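Local coordinates for chorismate synthase (PDB 1SQ1), which probably catalyses the last step of chorismate biosynthesis, the anti-1,4-elimination of phosphate from 5-enolpyruvylshikimate-3-phosphate, with reduced FMN as cofactor, at residues F168-A173 / F179-K184; K175-C180 / D188-I193; L163-F168 / A206-V211; G152-G155 / F159-N162. All blocks are in the same frame, centred on the assembly; numbering follows the deposited sequence.

Contact 1. Residues F168-A173 / F179-K184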
loop_
_atom_site.group_PDB
_atom_site.type_symbol
_atom_site.label_atom_id
_atom_site.label_comp_id
_atom_site.label_asym_id
_atom_site.label_seq_id
_atom_site.Cartn_x
_atom_site.Cartn_y
_atom_site.Cartn_z
ATOM N N PHE A 168 -34.720 -6.381 -16.248
ATOM C CA PHE A 168 -35.141 -6.368 -14.856
ATOM C C PHE A 168 -35.699 -4.986 -14.535
ATOM O O PHE A 168 -35.125 -3.971 -14.929
ATOM C CB PHE A 168 -33.958 -6.676 -13.926
ATOM C CG PHE A 168 -33.417 -8.077 -14.058
ATOM C CD1 PHE A 168 -32.168 -8.307 -14.620
ATOM C CD2 PHE A 168 -34.147 -9.165 -13.596
ATOM C CE1 PHE A 168 -31.658 -9.603 -14.716
ATOM C CE2 PHE A 168 -33.641 -10.457 -13.693
ATOM C CZ PHE A 168 -32.397 -10.673 -14.250
ATOM N N ASP A 169 -36.805 -4.949 -13.801
ATOM C CA ASP A 169 -37.441 -3.687 -13.461
ATOM C C ASP A 169 -36.860 -3.013 -12.231
ATOM O O ASP A 169 -37.189 -3.372 -11.103
ATOM C CB ASP A 169 -38.933 -3.902 -13.245
ATOM C CG ASP A 169 -39.728 -2.631 -13.420
ATOM O OD1 ASP A 169 -39.314 -1.591 -12.859
ATOM O OD2 ASP A 169 -40.767 -2.678 -14.119
ATOM N N PHE A 170 -36.010 -2.018 -12.449
ATOM C CA PHE A 170 -35.405 -1.297 -11.342
ATOM C C PHE A 170 -36.403 -0.333 -10.728
ATOM O O PHE A 170 -36.297 0.025 -9.556
ATOM C CB PHE A 170 -34.166 -0.541 -11.816
ATOM C CG PHE A 170 -32.916 -1.363 -11.776
ATOM C CD1 PHE A 170 -32.224 -1.525 -10.588
ATOM C CD2 PHE A 170 -32.447 -1.999 -12.917
ATOM C CE1 PHE A 170 -31.089 -2.314 -10.536
ATOM C CE2 PHE A 170 -31.312 -2.792 -12.877
ATOM C CZ PHE A 170 -30.629 -2.949 -11.687
ATOM N N GLU A 171 -37.367 0.102 -11.528
ATOM C CA GLU A 171 -38.391 1.015 -11.038
ATOM C C GLU A 171 -39.169 0.241 -9.981
ATOM O O GLU A 171 -39.395 0.721 -8.867
ATOM C CB GLU A 171 -39.300 1.427 -12.194
ATOM C CG GLU A 171 -38.571 2.211 -13.282
ATOM C CD GLU A 171 -38.542 3.711 -13.011
ATOM O OE1 GLU A 171 -39.624 4.342 -13.064
ATOM O OE2 GLU A 171 -37.443 4.257 -12.747
ATOM N N PHE A 172 -39.553 -0.978 -10.345
ATOM C CA PHE A 172 -40.280 -1.872 -9.454
ATOM C C PHE A 172 -39.372 -2.198 -8.257
ATOM O O PHE A 172 -39.829 -2.260 -7.116
ATOM C CB PHE A 172 -40.651 -3.158 -10.209
ATOM C CG PHE A 172 -41.593 -4.064 -9.456
ATOM C CD1 PHE A 172 -42.940 -3.741 -9.327
ATOM C CD2 PHE A 172 -41.122 -5.221 -8.845
ATOM C CE1 PHE A 172 -43.802 -4.558 -8.600
ATOM C CE2 PHE A 172 -41.976 -6.044 -8.116
ATOM C CZ PHE A 172 -43.318 -5.710 -7.991
ATOM N N ALA A 173 -38.082 -2.389 -8.524
ATOM C CA ALA A 173 -37.133 -2.712 -7.469
ATOM C C ALA A 173 -37.134 -1.679 -6.358
ATOM O O ALA A 173 -37.215 -2.028 -5.185
ATOM C CB ALA A 173 -35.735 -2.846 -8.048
ATOM N N PHE A 179 -36.572 -5.408 -3.035
ATOM C CA PHE A 179 -35.787 -4.997 -4.199
ATOM C C PHE A 179 -35.932 -5.938 -5.391
ATOM O O PHE A 179 -35.021 -6.060 -6.211
ATOM C CB PHE A 179 -34.305 -4.874 -3.818
ATOM C CG PHE A 179 -34.065 -4.084 -2.554
ATOM C CD1 PHE A 179 -33.476 -4.687 -1.441
ATOM C CD2 PHE A 179 -34.460 -2.749 -2.459
ATOM C CE1 PHE A 179 -33.286 -3.976 -0.255
ATOM C CE2 PHE A 179 -34.273 -2.032 -1.275
ATOM C CZ PHE A 179 -33.687 -2.647 -0.173
ATOM N N CYS A 180 -37.084 -6.591 -5.489
ATOM C CA CYS A 180 -37.367 -7.515 -6.581
ATOM C C CYS A 180 -37.181 -6.837 -7.942
ATOM O O CYS A 180 -37.581 -5.690 -8.117
ATOM C CB CYS A 180 -38.806 -8.029 -6.449
ATOM S SG CYS A 180 -39.331 -9.198 -7.740
ATOM N N LEU A 181 -36.579 -7.550 -8.895
ATOM C CA LEU A 181 -36.347 -7.029 -10.252
ATOM C C LEU A 181 -37.250 -7.698 -11.294
ATOM O O LEU A 181 -37.213 -7.348 -12.472
ATOM C CB LEU A 181 -34.880 -7.224 -10.669
ATOM C CG LEU A 181 -33.804 -6.444 -9.910
ATOM C CD1 LEU A 181 -32.430 -6.833 -10.422
ATOM C CD2 LEU A 181 -34.035 -4.956 -10.085
ATOM N N ASP A 182 -38.040 -8.671 -10.851
ATOM C CA ASP A 182 -38.966 -9.394 -11.718
ATOM C C ASP A 182 -40.306 -9.406 -10.982
ATOM O O ASP A 182 -40.533 -10.240 -10.112
ATOM C CB ASP A 182 -38.488 -10.835 -11.946
ATOM C CG ASP A 182 -39.142 -11.480 -13.157
ATOM O OD1 ASP A 182 -38.913 -12.679 -13.416
ATOM O OD2 ASP A 182 -39.882 -10.778 -13.865
ATOM N N PRO A 183 -41.208 -8.473 -11.321
ATOM C CA PRO A 183 -42.532 -8.356 -10.694
ATOM C C PRO A 183 -43.408 -9.609 -10.739
ATOM O O PRO A 183 -44.356 -9.740 -9.962
ATOM C CB PRO A 183 -43.160 -7.174 -11.435
ATOM C CG PRO A 183 -42.511 -7.243 -12.793
ATOM C CD PRO A 183 -41.074 -7.521 -12.439
ATOM N N LYS A 184 -43.077 -10.527 -11.640
ATOM C CA LYS A 184 -43.830 -11.767 -11.786
ATOM C C LYS A 184 -43.455 -12.783 -10.697
ATOM O O LYS A 184 -44.209 -13.723 -10.420
ATOM C CB LYS A 184 -43.578 -12.358 -13.178
ATOM C CG LYS A 184 -44.181 -13.740 -13.409
ATOM C CD LYS A 184 -45.706 -13.762 -13.259
ATOM C CE LYS A 184 -46.257 -15.159 -13.564
ATOM N NZ LYS A 184 -47.742 -15.220 -13.621
#
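L181 is the apolar centre of this contact, its branches spread between F168, F170 and A173. CD2 lies over the middle of the F170 ring, 4.0 Å from L181 CD2 to the ring centroid and close to the ring normal, a CH-pi contact; the same methyl also reaches A173 CB. CB and CD1 face F168 instead, with L181 CB 3.4 Å from F168 CB and the two side chains crossing at about a right angle. The first torsion of L181 (chi1 -66°) sets CG beside the backbone N, and the second (chi2 177°) then divides the methyls, CD2 toward F170 and A173, CD1 toward F168.

Farther out, P183 CB rests 3.6 Å from the centroid of the F172 ring, nearly on its normal, while C180 O comes to the edge of that ring near its plane. The backbone joins in where A173 O accepts a CA-H...O contact from F179 CA.

At the polar edge, D169 N donates to L181 O at 2.8 Å, the donor tilted 23° from the carbonyl plane. The D169 carboxylate reaches forward over the first turn of the helix: D169 OD1 accepts from F172 N at 2.6 Å, met from above the carboxylate plane. The loop therefore binds the backbone of the very residue whose carboxylate caps the helix. L181 also packs on F208 of strand 205-212 and bonds through its backbone to V153. The whole is an N-capped short helix, D169 at the N-cap, with its return loop folded back along it against a beta sheet.

Contact 2. Residues K175-C180 / D188-I193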
loop_
_atom_site.group_PDB
_atom_site.type_symbol
_atom_site.label_atom_id
_atom_site.label_comp_id
_atom_site.label_asym_id
_atom_site.label_seq_id
_atom_site.Cartn_x
_atom_site.Cartn_y
_atom_site.Cartn_z
ATOM N N LYS A 175 -39.408 0.390 -5.371
ATOM C CA LYS A 175 -40.644 0.360 -4.594
ATOM C C LYS A 175 -40.887 -0.965 -3.850
ATOM O O LYS A 175 -41.731 -1.029 -2.953
ATOM C CB LYS A 175 -41.825 0.682 -5.519
ATOM C CG LYS A 175 -43.113 1.128 -4.810
ATOM C CD LYS A 175 -42.961 2.476 -4.080
ATOM C CE LYS A 175 -44.265 2.904 -3.384
ATOM N NZ LYS A 175 -45.422 3.040 -4.324
ATOM N N SER A 176 -40.144 -2.011 -4.215
ATOM C CA SER A 176 -40.277 -3.318 -3.570
ATOM C C SER A 176 -39.623 -3.391 -2.195
ATOM O O SER A 176 -38.550 -2.827 -1.967
ATOM C CB SER A 176 -39.665 -4.415 -4.437
ATOM O OG SER A 176 -39.660 -5.648 -3.730
ATOM N N GLU A 177 -40.269 -4.115 -1.288
ATOM C CA GLU A 177 -39.756 -4.278 0.062
ATOM C C GLU A 177 -38.547 -5.190 0.040
ATOM O O GLU A 177 -37.798 -5.255 1.011
ATOM C CB GLU A 177 -40.819 -4.885 0.978
ATOM C CG GLU A 177 -42.217 -4.334 0.764
ATOM C CD GLU A 177 -43.050 -5.198 -0.178
ATOM O OE1 GLU A 177 -42.568 -5.517 -1.294
ATOM O OE2 GLU A 177 -44.194 -5.556 0.199
ATOM N N ILE A 178 -38.361 -5.908 -1.063
ATOM C CA ILE A 178 -37.225 -6.818 -1.168
ATOM C C ILE A 178 -36.337 -6.542 -2.385
ATOM O O ILE A 178 -35.453 -7.335 -2.717
ATOM C CB ILE A 178 -37.688 -8.307 -1.165
ATOM C CG1 ILE A 178 -38.730 -8.548 -2.254
ATOM C CG2 ILE A 178 -38.268 -8.659 0.185
ATOM C CD1 ILE A 178 -39.162 -10.001 -2.369
ATOM N N PHE A 179 -36.572 -5.408 -3.035
ATOM C CA PHE A 179 -35.787 -4.997 -4.199
ATOM C C PHE A 179 -35.932 -5.938 -5.391
ATOM O O PHE A 179 -35.021 -6.060 -6.211
ATOM C CB PHE A 179 -34.305 -4.874 -3.818
ATOM C CG PHE A 179 -34.065 -4.084 -2.554
ATOM C CD1 PHE A 179 -33.476 -4.687 -1.441
ATOM C CD2 PHE A 179 -34.460 -2.749 -2.459
ATOM C CE1 PHE A 179 -33.286 -3.976 -0.255
ATOM C CE2 PHE A 179 -34.273 -2.032 -1.275
ATOM C CZ PHE A 179 -33.687 -2.647 -0.173
ATOM N N CYS A 180 -37.084 -6.591 -5.489
ATOM C CA CYS A 180 -37.367 -7.515 -6.581
ATOM C C CYS A 180 -37.181 -6.837 -7.942
ATOM O O CYS A 180 -37.581 -5.690 -8.117
ATOM C CB CYS A 180 -38.806 -8.029 -6.449
ATOM S SG CYS A 180 -39.331 -9.198 -7.740
ATOM N N ASP A 188 -43.442 -14.822 -5.021
ATOM C CA ASP A 188 -42.766 -16.073 -4.691
ATOM C C ASP A 188 -41.561 -15.821 -3.789
ATOM O O ASP A 188 -41.308 -16.580 -2.845
ATOM C CB ASP A 188 -42.310 -16.799 -5.958
ATOM C CG ASP A 188 -43.455 -17.093 -6.903
ATOM O OD1 ASP A 188 -43.546 -18.243 -7.401
ATOM O OD2 ASP A 188 -44.265 -16.164 -7.148
ATOM N N PHE A 189 -40.807 -14.765 -4.075
ATOM C CA PHE A 189 -39.667 -14.462 -3.242
ATOM C C PHE A 189 -40.162 -14.254 -1.812
ATOM O O PHE A 189 -39.654 -14.879 -0.882
ATOM C CB PHE A 189 -38.947 -13.202 -3.729
ATOM C CG PHE A 189 -38.326 -13.336 -5.091
ATOM C CD1 PHE A 189 -38.042 -14.590 -5.628
ATOM C CD2 PHE A 189 -38.011 -12.208 -5.839
ATOM C CE1 PHE A 189 -37.458 -14.719 -6.886
ATOM C CE2 PHE A 189 -37.424 -12.332 -7.099
ATOM C CZ PHE A 189 -37.148 -13.587 -7.620
ATOM N N LYS A 190 -41.164 -13.389 -1.643
ATOM C CA LYS A 190 -41.716 -13.087 -0.318
ATOM C C LYS A 190 -42.131 -14.335 0.437
ATOM O O LYS A 190 -41.781 -14.531 1.603
ATOM C CB LYS A 190 -42.923 -12.158 -0.453
ATOM C CG LYS A 190 -42.573 -10.774 -0.948
ATOM C CD LYS A 190 -43.790 -9.887 -1.011
ATOM C CE LYS A 190 -43.409 -8.474 -1.406
ATOM N NZ LYS A 190 -44.607 -7.583 -1.474
ATOM N N ASN A 191 -42.903 -15.163 -0.252
ATOM C CA ASN A 191 -43.403 -16.415 0.281
ATOM C C ASN A 191 -42.224 -17.299 0.669
ATOM O O ASN A 191 -42.164 -17.798 1.795
ATOM C CB ASN A 191 -44.259 -17.089 -0.790
ATOM C CG ASN A 191 -44.344 -18.578 -0.612
ATOM O OD1 ASN A 191 -44.091 -19.341 -1.548
ATOM N ND2 ASN A 191 -44.700 -19.008 0.590
ATOM N N GLU A 192 -41.286 -17.478 -0.264
ATOM C CA GLU A 192 -40.097 -18.305 -0.038
ATOM C C GLU A 192 -39.335 -17.836 1.196
ATOM O O GLU A 192 -38.848 -18.650 1.980
ATOM C CB GLU A 192 -39.176 -18.256 -1.266
ATOM C CG GLU A 192 -37.800 -18.886 -1.056
ATOM C CD GLU A 192 -37.855 -20.393 -0.909
ATOM O OE1 GLU A 192 -36.797 -21.021 -0.688
ATOM O OE2 GLU A 192 -38.958 -20.958 -1.021
ATOM N N ILE A 193 -39.239 -16.518 1.360
ATOM C CA ILE A 193 -38.545 -15.923 2.495
ATOM C C ILE A 193 -39.338 -16.156 3.779
ATOM O O ILE A 193 -38.802 -16.630 4.782
ATOM C CB ILE A 193 -38.333 -14.399 2.278
ATOM C CG1 ILE A 193 -37.274 -14.184 1.187
ATOM C CG2 ILE A 193 -37.935 -13.720 3.592
ATOM C CD1 ILE A 193 -37.017 -12.726 0.841
#
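I178 and K190 bring the two backbones nearest each other, 7.8 Å between their CA atoms, so segment 175-180, which leaves helix 170-175, and the helix segment 188-193 meet through side chains alone. I178 is the main apolar bridge. Its CG1 takes the crowded position between the backbone N and the carbonyl carbon (chi1 54°), and the extended branch carries CD1 to the helix, where it sits 3.5 Å from F189 CB at the edge of the aromatic ring and 3.8 Å from K190 CG. The other branch, CG2, makes a looser approach to I193 CD1. Two residues on, the C180 sulfur lies obliquely beside the F189 ring, although its modelled position is less certain than the rest.

At the exposed end, E177 and K190 form a salt bridge, their side chains crossing at about a right angle. K190 is extended beyond CG and brings NZ to 2.7 Å from E177 OE2, on the syn side and 18° out of the carboxylate plane; the bond from K190 NZ to E177 OE1 is weak. NZ has a second acidic partner in E186, whose carboxylate lies close to that of E177, so the lysine probably offsets the like charges of the two glutamates.

The loop owes its shape partly to S176, whose OG accepts from I178 N at 3.0 Å and, more weakly, from C180 N. I178 also packs on V326 of helix 325-346, and F189 and I193 on V156 of strand 148-156. The arrangement is an ST turn just after helix 170-175, which presents an isoleucine to the side of helix 186-198.

Contact 3. Residues L163-F168 / A206-V211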
loop_
_atom_site.group_PDB
_atom_site.type_symbol
_atom_site.label_atom_id
_atom_site.label_comp_id
_atom_site.label_asym_id
_atom_site.label_seq_id
_atom_site.Cartn_x
_atom_site.Cartn_y
_atom_site.Cartn_z
ATOM N N LEU A 163 -35.398 -13.526 -16.868
ATOM C CA LEU A 163 -35.588 -12.390 -17.765
ATOM C C LEU A 163 -34.235 -11.949 -18.306
ATOM O O LEU A 163 -33.192 -12.481 -17.929
ATOM C CB LEU A 163 -36.215 -11.207 -17.020
ATOM C CG LEU A 163 -37.730 -10.980 -17.028
ATOM C CD1 LEU A 163 -38.461 -12.210 -16.510
ATOM C CD2 LEU A 163 -38.039 -9.777 -16.161
ATOM N N LYS A 164 -34.259 -10.956 -19.184
ATOM C CA LYS A 164 -33.036 -10.423 -19.765
ATOM C C LYS A 164 -32.388 -9.441 -18.790
ATOM O O LYS A 164 -33.081 -8.737 -18.056
ATOM C CB LYS A 164 -33.355 -9.719 -21.082
ATOM C CG LYS A 164 -33.565 -10.658 -22.262
ATOM C CD LYS A 164 -32.225 -11.209 -22.728
ATOM C CE LYS A 164 -32.333 -11.977 -24.038
ATOM N NZ LYS A 164 -30.988 -12.449 -24.489
ATOM N N GLU A 165 -31.059 -9.412 -18.789
ATOM C CA GLU A 165 -30.286 -8.531 -17.914
ATOM C C GLU A 165 -30.873 -7.122 -17.942
ATOM O O GLU A 165 -31.297 -6.586 -16.913
ATOM C CB GLU A 165 -28.830 -8.461 -18.384
ATOM C CG GLU A 165 -28.204 -9.795 -18.754
ATOM C CD GLU A 165 -27.852 -10.633 -17.549
ATOM O OE1 GLU A 165 -28.748 -10.911 -16.722
ATOM O OE2 GLU A 165 -26.672 -11.024 -17.431
ATOM N N GLU A 166 -30.893 -6.530 -19.133
ATOM C CA GLU A 166 -31.408 -5.177 -19.318
ATOM C C GLU A 166 -32.940 -5.188 -19.384
ATOM O O GLU A 166 -33.546 -4.353 -20.051
ATOM C CB GLU A 166 -30.818 -4.567 -20.605
ATOM C CG GLU A 166 -29.284 -4.766 -20.797
ATOM C CD GLU A 166 -28.405 -3.828 -19.957
ATOM O OE1 GLU A 166 -28.766 -3.560 -18.789
ATOM O OE2 GLU A 166 -27.342 -3.385 -20.462
ATOM N N GLU A 167 -33.557 -6.133 -18.673
ATOM C CA GLU A 167 -35.013 -6.266 -18.653
ATOM C C GLU A 167 -35.593 -6.253 -17.241
ATOM O O GLU A 167 -36.804 -6.146 -17.059
ATOM C CB GLU A 167 -35.421 -7.555 -19.357
ATOM C CG GLU A 167 -36.882 -7.616 -19.714
ATOM C CD GLU A 167 -37.197 -8.786 -20.619
ATOM O OE1 GLU A 167 -36.532 -8.916 -21.669
ATOM O OE2 GLU A 167 -38.106 -9.571 -20.282
ATOM N N PHE A 168 -34.720 -6.381 -16.248
ATOM C CA PHE A 168 -35.141 -6.368 -14.856
ATOM C C PHE A 168 -35.699 -4.986 -14.535
ATOM O O PHE A 168 -35.125 -3.971 -14.929
ATOM C CB PHE A 168 -33.958 -6.676 -13.926
ATOM C CG PHE A 168 -33.417 -8.077 -14.058
ATOM C CD1 PHE A 168 -32.168 -8.307 -14.620
ATOM C CD2 PHE A 168 -34.147 -9.165 -13.596
ATOM C CE1 PHE A 168 -31.658 -9.603 -14.716
ATOM C CE2 PHE A 168 -33.641 -10.457 -13.693
ATOM C CZ PHE A 168 -32.397 -10.673 -14.250
ATOM N N ALA A 206 -29.886 -14.274 -5.228
ATOM C CA ALA A 206 -29.031 -13.818 -6.324
ATOM C C ALA A 206 -29.232 -12.315 -6.588
ATOM O O ALA A 206 -30.328 -11.879 -6.957
ATOM C CB ALA A 206 -29.334 -14.613 -7.577
ATOM N N VAL A 207 -28.174 -11.529 -6.396
ATOM C CA VAL A 207 -28.256 -10.090 -6.601
ATOM C C VAL A 207 -27.739 -9.623 -7.947
ATOM O O VAL A 207 -26.796 -10.199 -8.498
ATOM C CB VAL A 207 -27.504 -9.338 -5.509
ATOM C CG1 VAL A 207 -27.391 -7.878 -5.875
ATOM C CG2 VAL A 207 -28.239 -9.497 -4.192
ATOM N N PHE A 208 -28.374 -8.574 -8.469
ATOM C CA PHE A 208 -27.997 -7.990 -9.755
ATOM C C PHE A 208 -27.615 -6.517 -9.611
ATOM O O PHE A 208 -28.433 -5.691 -9.208
ATOM C CB PHE A 208 -29.151 -8.098 -10.749
ATOM C CG PHE A 208 -28.846 -7.505 -12.095
ATOM C CD1 PHE A 208 -27.865 -8.061 -12.909
ATOM C CD2 PHE A 208 -29.534 -6.384 -12.549
ATOM C CE1 PHE A 208 -27.573 -7.509 -14.161
ATOM C CE2 PHE A 208 -29.247 -5.827 -13.798
ATOM C CZ PHE A 208 -28.267 -6.389 -14.604
ATOM N N THR A 209 -26.372 -6.189 -9.939
ATOM C CA THR A 209 -25.911 -4.810 -9.848
ATOM C C THR A 209 -25.612 -4.279 -11.234
ATOM O O THR A 209 -24.752 -4.797 -11.944
ATOM C CB THR A 209 -24.635 -4.671 -9.030
ATOM O OG1 THR A 209 -24.825 -5.227 -7.720
ATOM C CG2 THR A 209 -24.279 -3.208 -8.913
ATOM N N LYS A 210 -26.337 -3.236 -11.609
ATOM C CA LYS A 210 -26.172 -2.618 -12.907
ATOM C C LYS A 210 -25.605 -1.222 -12.737
ATOM O O LYS A 210 -26.036 -0.473 -11.859
ATOM C CB LYS A 210 -27.523 -2.560 -13.623
ATOM C CG LYS A 210 -27.551 -1.682 -14.857
ATOM C CD LYS A 210 -28.627 -2.156 -15.810
ATOM C CE LYS A 210 -29.339 -1.001 -16.481
ATOM N NZ LYS A 210 -30.211 -0.282 -15.504
ATOM N N VAL A 211 -24.620 -0.879 -13.562
ATOM C CA VAL A 211 -24.020 0.444 -13.498
ATOM C C VAL A 211 -24.128 1.091 -14.873
ATOM O O VAL A 211 -23.642 0.540 -15.866
ATOM C CB VAL A 211 -22.542 0.372 -13.076
ATOM C CG1 VAL A 211 -22.013 1.766 -12.811
ATOM C CG2 VAL A 211 -22.395 -0.494 -11.839
#
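F168 and F208 form the heart of a small, mainly aromatic contact between the loop leading to helix 170-175 and strand 205-212, on one face of the antiparallel sheet that contains this strand. No hydrogen bond crosses between the segments. The rings meet obliquely, their centroids 5.0 Å apart and their planes at 43°: F168 CD1 stands 3.8 Å above the plane of the F208 ring, displaced toward its rim. F208 reaches out from the strand with CG anti to the backbone N (chi1 179°), which also brings the far side of its ring to the E165 carbonyl, 3.8 Å from E165 O to F208 CE2.

Beside the rings, at the more exposed end, E166 OE1 lies 3.3 Å from K210 CD. The lysine bends at its last two torsions, and K210 NZ ends 4.9 Å from E166 OE1, too far for a direct salt bridge, so the opposite charges can probably attract only at longer range. E165 turns its carboxylate to K289 of strand 286-292 instead.

F154 of strand 148-156 meets F168, and its side chain also touches F208. On the other side of strand 205-212, V207, T209 and V211 pack on helix 325-346.

Contact 4. Residues G152-G155 / F159-N162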
loop_
_atom_site.group_PDB
_atom_site.type_symbol
_atom_site.label_atom_id
_atom_site.label_comp_id
_atom_site.label_asym_id
_atom_site.label_seq_id
_atom_site.Cartn_x
_atom_site.Cartn_y
_atom_site.Cartn_z
ATOM N N GLY A 152 -30.548 -5.081 -7.179
ATOM C CA GLY A 152 -31.796 -5.639 -6.691
ATOM C C GLY A 152 -31.789 -7.155 -6.709
ATOM O O GLY A 152 -30.954 -7.755 -7.384
ATOM N N VAL A 153 -32.715 -7.778 -5.978
ATOM C CA VAL A 153 -32.801 -9.241 -5.912
ATOM C C VAL A 153 -33.545 -9.826 -7.112
ATOM O O VAL A 153 -34.681 -9.442 -7.392
ATOM C CB VAL A 153 -33.555 -9.719 -4.650
ATOM C CG1 VAL A 153 -33.414 -11.224 -4.509
ATOM C CG2 VAL A 153 -33.048 -9.003 -3.422
ATOM N N PHE A 154 -32.919 -10.768 -7.809
ATOM C CA PHE A 154 -33.578 -11.377 -8.950
ATOM C C PHE A 154 -33.804 -12.854 -8.756
ATOM O O PHE A 154 -34.436 -13.508 -9.585
ATOM C CB PHE A 154 -32.793 -11.137 -10.236
ATOM C CG PHE A 154 -31.510 -11.915 -10.358
ATOM C CD1 PHE A 154 -31.454 -13.073 -11.132
ATOM C CD2 PHE A 154 -30.319 -11.411 -9.832
ATOM C CE1 PHE A 154 -30.214 -13.709 -11.401
ATOM C CE2 PHE A 154 -29.083 -12.037 -10.093
ATOM C CZ PHE A 154 -29.033 -13.186 -10.881
ATOM N N GLY A 155 -33.300 -13.379 -7.647
ATOM C CA GLY A 155 -33.465 -14.786 -7.361
ATOM C C GLY A 155 -33.518 -15.033 -5.872
ATOM O O GLY A 155 -32.762 -14.439 -5.100
ATOM N N PHE A 159 -36.470 -20.022 -6.838
ATOM C CA PHE A 159 -37.126 -19.053 -7.714
ATOM C C PHE A 159 -36.094 -18.101 -8.302
ATOM O O PHE A 159 -35.623 -17.199 -7.618
ATOM C CB PHE A 159 -38.147 -18.255 -6.915
ATOM C CG PHE A 159 -39.199 -19.105 -6.292
ATOM C CD1 PHE A 159 -40.156 -19.728 -7.084
ATOM C CD2 PHE A 159 -39.200 -19.339 -4.927
ATOM C CE1 PHE A 159 -41.098 -20.574 -6.527
ATOM C CE2 PHE A 159 -40.137 -20.183 -4.359
ATOM C CZ PHE A 159 -41.091 -20.805 -5.165
ATOM N N VAL A 160 -35.746 -18.290 -9.568
ATOM C CA VAL A 160 -34.763 -17.415 -10.196
ATOM C C VAL A 160 -35.274 -16.790 -11.503
ATOM O O VAL A 160 -35.422 -17.480 -12.513
ATOM C CB VAL A 160 -33.456 -18.189 -10.467
ATOM C CG1 VAL A 160 -32.335 -17.222 -10.784
ATOM C CG2 VAL A 160 -33.103 -19.027 -9.264
ATOM N N SER A 161 -35.536 -15.484 -11.481
ATOM C CA SER A 161 -36.037 -14.795 -12.665
ATOM C C SER A 161 -35.252 -15.137 -13.907
ATOM O O SER A 161 -34.026 -15.039 -13.926
ATOM C CB SER A 161 -35.993 -13.276 -12.496
ATOM O OG SER A 161 -36.148 -12.635 -13.767
ATOM N N ASN A 162 -35.964 -15.525 -14.957
ATOM C CA ASN A 162 -35.309 -15.863 -16.205
ATOM C C ASN A 162 -35.595 -14.784 -17.258
ATOM O O ASN A 162 -35.994 -15.083 -18.384
ATOM C CB ASN A 162 -35.785 -17.235 -16.680
ATOM C CG ASN A 162 -37.268 -17.252 -17.000
ATOM O OD1 ASN A 162 -38.048 -16.497 -16.404
ATOM N ND2 ASN A 162 -37.673 -18.121 -17.935
#
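F154 and G155 form a classic beta bulge, and the carbonyl of F154 reaches across the hairpin to S161. Both bulge residues face A206 on the neighbouring strand 205-212 and bond to it through their backbones, while on the other flank F154 O accepts from S161 N at 3.0 Å. One residue along, G155 pairs with V160 as an antiparallel non-hydrogen-bonded pair, 4.1 Å between their CA atoms. G155 has no side chain to stand beside V160 CG1, so the strands can pass this closely, and the approach leaves G155 CA 3.2 Å from F159 O, a CA-H...O contact.

Strands 148-156 and 159-160 form a beta hairpin, closed here by the F154-S161 bond and the G155-V160 pair; strand 159-160 is the outermost strand of the antiparallel sheet within the chain. The bulge thus falls where strand 148-156 has partners on both flanks.

Side chains add a little on the same side of the hairpin. F154 and V160 lie alongside each other and point the same way, F154 CE1 4.1 Å from V160 CG1. A chi1 of 72°, which places F154 CG between its backbone N and carbonyl carbon, swings the ring over beside V160. S161 O comes to the edge of that ring, near its plane. S161 CB lies next to the F154 carbonyl, and S161 OG is hydrogen-bonded to D182 OD1 beyond the hairpin. F159 directs its ring away, onto helix 186-198, and V160 packs on K253 of a second subunit.

In the fold
Contacts 3 and 4 both reach the same antiparallel sheet, on neighbouring strands: contact 4 is the most buried and rests on backbone pairing, whereas contact 3 lays side chains on the sheet without a hydrogen bond. Contacts 1 to 3 are only partly buried, with E166 and K210 at the exposed end of contact 3 and the salt bridge at that of contact 2. Contact 1 adjoins contacts 3 and 4 and shares F168 with contact 3; its chemistry is mixed, apolar inside with a capping carboxylate outside. Contact 2, farthest from the chain centre, shares F179 and C180 with contact 1 and carries helix 186-198 against the same loop, adding an isoleucine and an exposed salt bridge to a single ring.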